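Local coordinates for protein gluconate kinase (Lactobacillus acidophilus, PDB 3LL3) that probably phosphorylates a sugar or sugar acid such as gluconate at the expense of ATP, as an FGGY-family kinase, and binds D-xylulose and ATP, at residues 44-49 / 95-100; 11-16 / 77-82; 101-106 / 134-139. All blocks are in the same frame, centred on the assembly; numbering follows the deposited sequence.

Contact 1: residues 44-49 / 95-100; sequences QAEEDP and NSITWA. With XUL (D-xylulose), chain E.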
loop_
_atom_site.group_PDB
_atom_site.type_symbol
_atom_site.label_atom_id
_atom_site.label_comp_id
_atom_site.label_asym_id
_atom_site.label_seq_id
_atom_site.Cartn_x
_atom_site.Cartn_y
_atom_site.Cartn_z
ATOM N N GLN A 44 7.860 -23.906 14.165
ATOM C CA GLN A 44 7.493 -25.250 14.583
ATOM C C GLN A 44 5.982 -25.462 14.533
ATOM O O GLN A 44 5.201 -24.589 14.921
ATOM C CB GLN A 44 8.037 -25.593 15.971
ATOM C CG GLN A 44 8.037 -27.102 16.218
ATOM C CD GLN A 44 8.375 -27.493 17.645
ATOM O OE1 GLN A 44 8.464 -26.649 18.535
ATOM N NE2 GLN A 44 8.552 -28.786 17.868
ATOM N N ALA A 45 5.580 -26.631 14.051
ATOM C CA ALA A 45 4.170 -26.949 13.897
ATOM C C ALA A 45 3.970 -28.457 13.896
ATOM O O ALA A 45 3.949 -29.089 12.836
ATOM C CB ALA A 45 3.633 -26.326 12.612
ATOM N N GLU A 46 3.846 -29.030 15.091
ATOM C CA GLU A 46 3.732 -30.476 15.263
ATOM C C GLU A 46 2.460 -30.799 16.027
ATOM O O GLU A 46 1.905 -29.946 16.722
ATOM C CB GLU A 46 4.926 -31.033 16.048
ATOM C CG GLU A 46 6.289 -30.761 15.429
ATOM C CD GLU A 46 7.432 -31.351 16.251
ATOM O OE1 GLU A 46 7.170 -31.931 17.326
ATOM O OE2 GLU A 46 8.593 -31.240 15.818
ATOM N N GLU A 47 1.989 -32.029 15.898
ATOM C CA GLU A 47 0.943 -32.490 16.794
ATOM C C GLU A 47 1.222 -33.916 17.224
ATOM O O GLU A 47 1.947 -34.653 16.544
ATOM C CB GLU A 47 -0.457 -32.320 16.182
ATOM C CG GLU A 47 -0.545 -32.598 14.697
ATOM C CD GLU A 47 -1.774 -31.961 14.039
ATOM O OE1 GLU A 47 -2.300 -32.555 13.073
ATOM O OE2 GLU A 47 -2.215 -30.878 14.476
ATOM N N ASP A 48 0.662 -34.289 18.371
ATOM C CA ASP A 48 0.888 -35.606 18.964
ATOM C C ASP A 48 -0.034 -36.653 18.330
ATOM O O ASP A 48 -1.256 -36.595 18.493
ATOM C CB ASP A 48 0.670 -35.533 20.480
ATOM C CG ASP A 48 1.010 -36.841 21.199
ATOM O OD1 ASP A 48 1.107 -37.903 20.545
ATOM O OD2 ASP A 48 1.171 -36.800 22.437
ATOM N N PRO A 49 0.554 -37.607 17.587
ATOM C CA PRO A 49 -0.228 -38.644 16.909
ATOM C C PRO A 49 -1.100 -39.432 17.886
ATOM O O PRO A 49 -2.197 -39.824 17.503
ATOM C CB PRO A 49 0.846 -39.537 16.284
ATOM C CG PRO A 49 1.987 -38.642 16.084
ATOM C CD PRO A 49 1.987 -37.722 17.273
ATOM N N ASN A 95 6.888 -36.535 16.690
ATOM C CA ASN A 95 5.487 -36.136 16.564
ATOM C C ASN A 95 5.100 -36.089 15.092
ATOM O O ASN A 95 5.914 -36.378 14.213
ATOM C CB ASN A 95 5.261 -34.760 17.186
ATOM C CG ASN A 95 5.280 -34.794 18.698
ATOM O OD1 ASN A 95 4.712 -35.686 19.317
ATOM N ND2 ASN A 95 5.928 -33.807 19.301
ATOM N N SER A 96 3.859 -35.708 14.815
ATOM C CA SER A 96 3.453 -35.493 13.442
ATOM C C SER A 96 3.908 -34.104 13.041
ATOM O O SER A 96 3.418 -33.107 13.570
ATOM C CB SER A 96 1.940 -35.628 13.295
ATOM O OG SER A 96 1.547 -35.394 11.955
ATOM N N ILE A 97 4.859 -34.038 12.119
ATOM C CA ILE A 97 5.366 -32.762 11.634
ATOM C C ILE A 97 4.454 -32.287 10.512
ATOM O O ILE A 97 4.502 -32.823 9.406
ATOM C CB ILE A 97 6.806 -32.909 11.112
ATOM C CG1 ILE A 97 7.689 -33.561 12.177
ATOM C CG2 ILE A 97 7.380 -31.559 10.704
ATOM C CD1 ILE A 97 9.120 -33.656 11.774
ATOM N N THR A 98 3.602 -31.302 10.797
ATOM C CA THR A 98 2.558 -30.906 9.841
ATOM C C THR A 98 3.064 -30.110 8.655
ATOM O O THR A 98 4.195 -29.635 8.642
ATOM C CB THR A 98 1.454 -30.073 10.510
ATOM O OG1 THR A 98 1.947 -28.752 10.780
ATOM C CG2 THR A 98 0.997 -30.749 11.802
ATOM N N TRP A 99 2.196 -29.935 7.664
ATOM C CA TRP A 99 2.559 -29.188 6.477
ATOM C C TRP A 99 3.095 -27.805 6.858
ATOM O O TRP A 99 3.941 -27.275 6.161
ATOM C CB TRP A 99 1.363 -29.043 5.533
ATOM C CG TRP A 99 0.331 -28.129 6.081
ATOM C CD1 TRP A 99 -0.718 -28.466 6.892
ATOM C CD2 TRP A 99 0.257 -26.715 5.893
ATOM N NE1 TRP A 99 -1.441 -27.345 7.211
ATOM C CE2 TRP A 99 -0.865 -26.257 6.610
ATOM C CE3 TRP A 99 1.027 -25.793 5.178
ATOM C CZ2 TRP A 99 -1.240 -24.910 6.636
ATOM C CZ3 TRP A 99 0.658 -24.466 5.205
ATOM C CH2 TRP A 99 -0.469 -24.034 5.927
ATOM N N ALA A 100 2.619 -27.239 7.969
ATOM C CA ALA A 100 2.949 -25.848 8.328
ATOM C C ALA A 100 4.307 -25.653 9.015
ATOM O O ALA A 100 4.727 -24.524 9.265
ATOM C CB ALA A 100 1.817 -25.218 9.180
HETATM C C1 XUL E . -3.205 -29.190 -0.268
HETATM C C2 XUL E . -1.931 -28.568 0.332
HETATM C C3 XUL E . -1.912 -28.098 1.814
HETATM C C4 XUL E . -3.081 -28.593 2.689
HETATM C C5 XUL E . -3.011 -30.094 3.028
HETATM O O1 XUL E . -3.716 -28.352 -1.277
HETATM O O2 XUL E . -0.965 -28.405 -0.374
HETATM O O3 XUL E . -1.955 -26.693 1.855
HETATM O O4 XUL E . -3.050 -27.854 3.888
HETATM O O5 XUL E . -3.729 -30.386 4.203
HETATM O O HOH W 1 8.958 -34.560 16.599
HETATM O O HOH W 2 -0.712 -34.156 11.861
#

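Contact 2: residues 11-16 / 77-82; sequences VGTTAT and SSQMHS. With XUL (D-xylulose), chain E.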
loop_
_atom_site.group_PDB
_atom_site.type_symbol
_atom_site.label_atom_id
_atom_site.label_comp_id
_atom_site.label_asym_id
_atom_site.label_seq_id
_atom_site.Cartn_x
_atom_site.Cartn_y
_atom_site.Cartn_z
ATOM N N VAL A 11 -9.402 -35.791 9.074
ATOM C CA VAL A 11 -8.338 -35.620 10.041
ATOM C C VAL A 11 -7.551 -34.363 9.709
ATOM O O VAL A 11 -6.561 -34.395 8.962
ATOM C CB VAL A 11 -7.415 -36.880 10.107
ATOM C CG1 VAL A 11 -6.461 -36.783 11.280
ATOM C CG2 VAL A 11 -8.263 -38.146 10.221
ATOM N N GLY A 12 -8.005 -33.241 10.257
ATOM C CA GLY A 12 -7.388 -31.966 9.953
ATOM C C GLY A 12 -6.334 -31.580 10.957
ATOM O O GLY A 12 -6.131 -32.265 11.954
ATOM N N THR A 13 -5.628 -30.494 10.683
ATOM C CA THR A 13 -4.781 -29.900 11.700
ATOM C C THR A 13 -5.736 -29.277 12.720
ATOM O O THR A 13 -6.848 -28.859 12.365
ATOM C CB THR A 13 -3.844 -28.839 11.099
ATOM O OG1 THR A 13 -4.577 -28.014 10.185
ATOM C CG2 THR A 13 -2.713 -29.508 10.324
ATOM N N THR A 14 -5.326 -29.246 13.982
ATOM C CA THR A 14 -6.166 -28.726 15.078
ATOM C C THR A 14 -7.435 -29.521 15.436
ATOM O O THR A 14 -7.868 -29.466 16.583
ATOM C CB THR A 14 -6.537 -27.228 14.913
ATOM O OG1 THR A 14 -7.507 -27.082 13.874
ATOM C CG2 THR A 14 -5.316 -26.405 14.567
ATOM N N ALA A 15 -8.036 -30.247 14.496
ATOM C CA ALA A 15 -9.199 -31.066 14.855
ATOM C C ALA A 15 -9.593 -32.085 13.802
ATOM O O ALA A 15 -9.367 -31.895 12.617
ATOM C CB ALA A 15 -10.410 -30.179 15.205
ATOM N N THR A 16 -10.178 -33.178 14.260
ATOM C CA THR A 16 -10.786 -34.163 13.379
ATOM C C THR A 16 -12.302 -34.014 13.474
ATOM O O THR A 16 -12.830 -33.735 14.556
ATOM C CB THR A 16 -10.406 -35.602 13.805
ATOM O OG1 THR A 16 -9.007 -35.814 13.578
ATOM C CG2 THR A 16 -11.227 -36.648 13.025
ATOM N N SER A 77 -10.608 -38.834 5.186
ATOM C CA SER A 77 -10.059 -37.667 4.519
ATOM C C SER A 77 -9.016 -37.106 5.488
ATOM O O SER A 77 -9.221 -37.136 6.706
ATOM C CB SER A 77 -11.153 -36.638 4.253
ATOM O OG SER A 77 -10.597 -35.439 3.750
ATOM N N SER A 78 -7.881 -36.649 4.975
ATOM C CA SER A 78 -6.781 -36.283 5.863
ATOM C C SER A 78 -5.959 -35.094 5.358
ATOM O O SER A 78 -5.760 -34.946 4.153
ATOM C CB SER A 78 -5.865 -37.499 6.068
ATOM O OG SER A 78 -4.708 -37.156 6.810
ATOM N N GLN A 79 -5.485 -34.270 6.293
ATOM C CA GLN A 79 -4.476 -33.268 6.006
ATOM C C GLN A 79 -3.328 -33.922 5.236
ATOM O O GLN A 79 -3.116 -35.124 5.339
ATOM C CB GLN A 79 -3.920 -32.704 7.310
ATOM C CG GLN A 79 -3.177 -33.747 8.122
ATOM C CD GLN A 79 -2.813 -33.274 9.519
ATOM O OE1 GLN A 79 -3.586 -33.428 10.469
ATOM N NE2 GLN A 79 -1.612 -32.736 9.657
HETATM N N MSE A 80 -2.605 -33.121 4.469
HETATM C CA MSE A 80 -1.519 -33.604 3.627
HETATM C C MSE A 80 -0.157 -33.201 4.165
HETATM O O MSE A 80 -0.062 -32.320 5.009
HETATM C CB MSE A 80 -1.667 -33.056 2.218
HETATM C CG MSE A 80 -2.959 -33.448 1.554
HETATM SE SE MSE A 80 -3.040 -32.841 -0.311
HETATM C CE MSE A 80 -1.838 -34.212 -1.094
ATOM N N HIS A 81 0.880 -33.883 3.681
ATOM C CA HIS A 81 2.261 -33.466 3.874
ATOM C C HIS A 81 2.801 -33.740 5.280
ATOM O O HIS A 81 3.916 -33.336 5.597
ATOM C CB HIS A 81 2.438 -31.971 3.541
ATOM C CG HIS A 81 1.771 -31.538 2.269
ATOM N ND1 HIS A 81 2.006 -32.144 1.051
ATOM C CD2 HIS A 81 0.887 -30.540 2.023
ATOM C CE1 HIS A 81 1.279 -31.554 0.118
ATOM N NE2 HIS A 81 0.595 -30.575 0.680
ATOM N N SER A 82 2.029 -34.414 6.123
ATOM C CA SER A 82 2.499 -34.687 7.476
ATOM C C SER A 82 3.536 -35.816 7.449
ATOM O O SER A 82 3.532 -36.656 6.556
ATOM C CB SER A 82 1.351 -35.044 8.425
ATOM O OG SER A 82 0.862 -36.365 8.195
HETATM C C1 XUL E . -3.205 -29.190 -0.268
HETATM C C2 XUL E . -1.931 -28.568 0.332
HETATM C C3 XUL E . -1.912 -28.098 1.814
HETATM C C4 XUL E . -3.081 -28.593 2.689
HETATM C C5 XUL E . -3.011 -30.094 3.028
HETATM O O1 XUL E . -3.716 -28.352 -1.277
HETATM O O2 XUL E . -0.965 -28.405 -0.374
HETATM O O3 XUL E . -1.955 -26.693 1.855
HETATM O O4 XUL E . -3.050 -27.854 3.888
HETATM O O5 XUL E . -3.729 -30.386 4.203
#

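Contact 3: residues 101-106 / 134-139; sequences DNCAKS and IYKLLW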
loop_
_atom_site.group_PDB
_atom_site.type_symbol
_atom_site.label_atom_id
_atom_site.label_comp_id
_atom_site.label_asym_id
_atom_site.label_seq_id
_atom_site.Cartn_x
_atom_site.Cartn_y
_atom_site.Cartn_z
ATOM N N ASP A 101 4.989 -26.749 9.319
ATOM C CA ASP A 101 6.283 -26.683 9.990
ATOM C C ASP A 101 7.326 -26.235 8.984
ATOM O O ASP A 101 7.417 -26.801 7.905
ATOM C CB ASP A 101 6.657 -28.060 10.531
ATOM C CG ASP A 101 7.770 -28.000 11.551
ATOM O OD1 ASP A 101 7.490 -28.230 12.745
ATOM O OD2 ASP A 101 8.914 -27.703 11.164
ATOM N N ASN A 102 8.118 -25.227 9.311
ATOM C CA ASN A 102 9.057 -24.735 8.304
ATOM C C ASN A 102 10.527 -25.093 8.565
ATOM O O ASN A 102 11.444 -24.438 8.055
ATOM C CB ASN A 102 8.859 -23.234 8.058
ATOM C CG ASN A 102 9.149 -22.401 9.286
ATOM O OD1 ASN A 102 10.116 -22.649 10.011
ATOM N ND2 ASN A 102 8.318 -21.389 9.520
ATOM N N CYS A 103 10.745 -26.151 9.338
ATOM C CA CYS A 103 12.102 -26.550 9.707
ATOM C C CYS A 103 13.014 -26.717 8.492
ATOM O O CYS A 103 14.217 -26.462 8.585
ATOM C CB CYS A 103 12.085 -27.829 10.554
ATOM S SG CYS A 103 11.444 -29.332 9.714
ATOM N N ALA A 104 12.436 -27.123 7.359
ATOM C CA ALA A 104 13.196 -27.412 6.137
ATOM C C ALA A 104 13.393 -26.214 5.214
ATOM O O ALA A 104 13.828 -26.364 4.071
ATOM C CB ALA A 104 12.528 -28.546 5.359
ATOM N N LYS A 105 13.064 -25.030 5.704
ATOM C CA LYS A 105 13.046 -23.850 4.852
ATOM C C LYS A 105 14.406 -23.533 4.210
ATOM O O LYS A 105 14.452 -23.156 3.041
ATOM C CB LYS A 105 12.400 -22.653 5.576
ATOM C CG LYS A 105 13.211 -21.377 5.625
ATOM C CD LYS A 105 14.067 -21.372 6.891
ATOM C CE LYS A 105 13.190 -21.262 8.134
ATOM N NZ LYS A 105 13.640 -22.156 9.252
ATOM N N SER A 106 15.500 -23.738 4.945
ATOM C CA SER A 106 16.834 -23.510 4.389
ATOM C C SER A 106 17.166 -24.604 3.381
ATOM O O SER A 106 17.785 -24.349 2.343
ATOM C CB SER A 106 17.896 -23.472 5.494
ATOM O OG SER A 106 17.568 -22.507 6.479
ATOM N N ILE A 134 9.581 -34.853 1.607
ATOM C CA ILE A 134 10.936 -35.030 1.094
ATOM C C ILE A 134 11.940 -34.003 1.666
ATOM O O ILE A 134 13.070 -34.359 2.002
ATOM C CB ILE A 134 10.979 -35.044 -0.440
ATOM C CG1 ILE A 134 12.416 -35.276 -0.923
ATOM C CG2 ILE A 134 10.396 -33.773 -1.008
ATOM C CD1 ILE A 134 12.526 -35.450 -2.418
ATOM N N TYR A 135 11.526 -32.744 1.798
ATOM C CA TYR A 135 12.414 -31.702 2.331
ATOM C C TYR A 135 12.603 -31.847 3.833
ATOM O O TYR A 135 13.685 -31.580 4.370
ATOM C CB TYR A 135 11.876 -30.307 1.996
ATOM C CG TYR A 135 11.885 -30.023 0.523
ATOM C CD1 TYR A 135 13.083 -29.966 -0.167
ATOM C CD2 TYR A 135 10.703 -29.818 -0.180
ATOM C CE1 TYR A 135 13.124 -29.709 -1.522
ATOM C CE2 TYR A 135 10.725 -29.561 -1.541
ATOM C CZ TYR A 135 11.952 -29.510 -2.206
ATOM O OH TYR A 135 12.019 -29.267 -3.553
ATOM N N LYS A 136 11.556 -32.285 4.510
ATOM C CA LYS A 136 11.648 -32.542 5.939
ATOM C C LYS A 136 12.587 -33.713 6.237
ATOM O O LYS A 136 13.304 -33.690 7.236
ATOM C CB LYS A 136 10.262 -32.820 6.524
ATOM C CG LYS A 136 9.331 -31.599 6.460
ATOM C CD LYS A 136 7.931 -31.935 6.951
ATOM C CE LYS A 136 6.978 -30.745 6.812
ATOM N NZ LYS A 136 5.569 -31.247 6.820
ATOM N N LEU A 137 12.559 -34.738 5.382
ATOM C CA LEU A 137 13.408 -35.918 5.545
ATOM C C LEU A 137 14.875 -35.564 5.310
ATOM O O LEU A 137 15.750 -36.003 6.050
ATOM C CB LEU A 137 12.990 -37.029 4.579
ATOM C CG LEU A 137 11.683 -37.741 4.893
ATOM C CD1 LEU A 137 11.229 -38.573 3.695
ATOM C CD2 LEU A 137 11.854 -38.611 6.143
ATOM N N LEU A 138 15.124 -34.758 4.278
ATOM C CA LEU A 138 16.448 -34.243 3.998
ATOM C C LEU A 138 16.981 -33.428 5.178
ATOM O O LEU A 138 18.156 -33.563 5.553
ATOM C CB LEU A 138 16.417 -33.386 2.740
ATOM C CG LEU A 138 16.251 -34.149 1.430
ATOM C CD1 LEU A 138 16.111 -33.176 0.286
ATOM C CD2 LEU A 138 17.454 -35.059 1.211
ATOM N N TRP A 139 16.125 -32.587 5.758
ATOM C CA TRP A 139 16.512 -31.810 6.934
ATOM C C TRP A 139 16.814 -32.727 8.118
ATOM O O TRP A 139 17.825 -32.561 8.801
ATOM C CB TRP A 139 15.416 -30.827 7.331
ATOM C CG TRP A 139 15.832 -29.925 8.465
ATOM C CD1 TRP A 139 16.596 -28.790 8.376
ATOM C CD2 TRP A 139 15.504 -30.077 9.851
ATOM N NE1 TRP A 139 16.761 -28.232 9.626
ATOM C CE2 TRP A 139 16.097 -29.000 10.545
ATOM C CE3 TRP A 139 14.753 -31.007 10.571
ATOM C CZ2 TRP A 139 15.973 -28.840 11.924
ATOM C CZ3 TRP A 139 14.635 -30.850 11.945
ATOM C CH2 TRP A 139 15.241 -29.774 12.605
#

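Contact 1: residues 44-49 / 95-100
Two donors of one residue grip a single carbonyl oxygen where Ala45 meets Thr98. This double grip ends a two-stranded antiparallel ribbon, strands 46-47 and 96-97, within the N-terminal FGGY region. The backbone N of Thr98 reaches Ala45 O at 3.0 Å, nearly along the C=O axis. Thr98 OG1 approaches the same oxygen, Ala45 O, at 2.9 Å and from above the carbonyl plane. The hydroxyl is brought there by chi1 of 74°, which sets OG1 between the backbone N and the carbonyl carbon; OG1 in turn accepts from Ala100 N, closing an ST turn. Glu47 and Ser96 form the hydrogen-bonded pair of the ribbon, and Glu46 faces Ile97 in the non-hydrogen-bonded pair beside it. On the Glu46 face, the extended Glu46 side chain crosses that of Asn95 at about a right angle, and Asn95 ND2 gives Glu46 OE1 a straight bond of 3.0 Å lying in the amide plane. The other carboxylate oxygen is met from above its plane by Gln44 NE2. On the opposite face, the Glu47 carboxyl group packs against Thr98 CG2, and a water joins Glu47 OE1 to Ser96 OG. Beyond the ribbon, Trp99 belongs to the D-xylulose pocket: sugar atom O4 lies over one face of its ring, offset toward the rim, and Ala100 CB sits 3.8 Å above the centre of the other.

Contact 2: residues 11-16 / 77-82
Gln79 and Val11 carry most of this contact, at the point where two parallel strands of the N-terminal sheet run out into loops. Val11 pairs with Ser78 as a parallel bridge, its N donating to Ser77 O at 2.7 Å and its O accepting from Gln79 N at 2.9 Å, the second bond almost straight at 177°. Past the bridge, Gln79 turns its side chain toward the loop of residues 12-14: chi1 of 65° sets CG between its own N and carbonyl carbon, 3.5 Å from Val11 O, and the chain then extends until its terminal amide lies beside Gly12 O and Thr13 CG2. An alanine in place of Gln79 would probably open a gap beside Thr13 CG2 and Gly12 O and lose the packing on Glu47. Directly after Gln79 the chain binds D-xylulose, Met80 N donating to sugar O5 and His81 NE2 to O2. The turn between strands 4-11 and 15-22, with Gly12 about 8 Å from the bound ATP, is consistent with the phosphate-side loop of the actin-like ATPase fold. Strands 4-11 and 70-78 are neighbours in the mixed sheet; helix 157-166 packs on Val11, Ser78 and Gln79, and helix 239-245 touches Ser77 and Met80.

Contact 3: residues 101-106 / 134-139
Cys103 sets its CB, SG and carbonyl O over one face of the Trp139 indole. Cys103 CB stands 4.0 Å from the centroid of the six-membered ring and only 2° off its normal, a CH-pi contact placed squarely over the face. The sulfur follows as a sulfur-aromatic contact, its SG 3.8 Å from Trp139 CE3; chi1 of 64° puts SG between the backbone N and the carbonyl carbon of Cys103. The carbonyl oxygen of Cys103 covers the pyrrole part of the same face, 3.2 Å above the plane and offset toward the rim. The ring is presented by a Trp139 side chain whose CG is anti to the backbone N (chi1 -175°).

Ala104 fills the next position, its methyl directed at the helix: CB lies 3.4 Å from Tyr135 O and 3.9 Å from Tyr135 CB, and it also touches Trp139 CB. Of the Tyr135 side chain CB meets Ala104, beside the backbone O, while the ring leads away to helices 105-114 and 116-124. Lys136, extended beyond CG, brings CE to 4.1 Å from Asp101 O, and its NZ goes on to backbone oxygens of Ile97, Thr98, His81 and Met131. Four carbonyl oxygens near the ammonium would probably favour its charged form.

Asp101 shapes the facing loop. Its OD2 accepts from Cys103 N at 3.0 Å, while OD1 takes the backbone N of Ala45. A type I turn from Asn102 to Lys105 follows, with Ala104 at the N-cap position. The arrangement is an Asx turn and a type I turn leading to the N-cap of helix 105-114, packed on helix 133-143 in the N-terminal FGGY region.

How the contacts relate
All three contacts are largely buried within the N-terminal family region, yet their chemistry differs with place. Contact 2, nearest the centre of the chain, joins strands of the N-terminal mixed sheet and, together with contact 1, reaches D-xylulose; contact 1 is a small separate ribbon rich in side-chain polar bonds; contact 3, farthest out, has no hydrogen bond between its segments and relies on apolar and ring packing. Contacts 1 and 2 touch through Glu47 and Gln79. Contacts 1 and 3 follow one another in the chain and are linked by Asp101 and Lys136; the lysine also reaches contact 2, so one residue of contact 3 bears on both others.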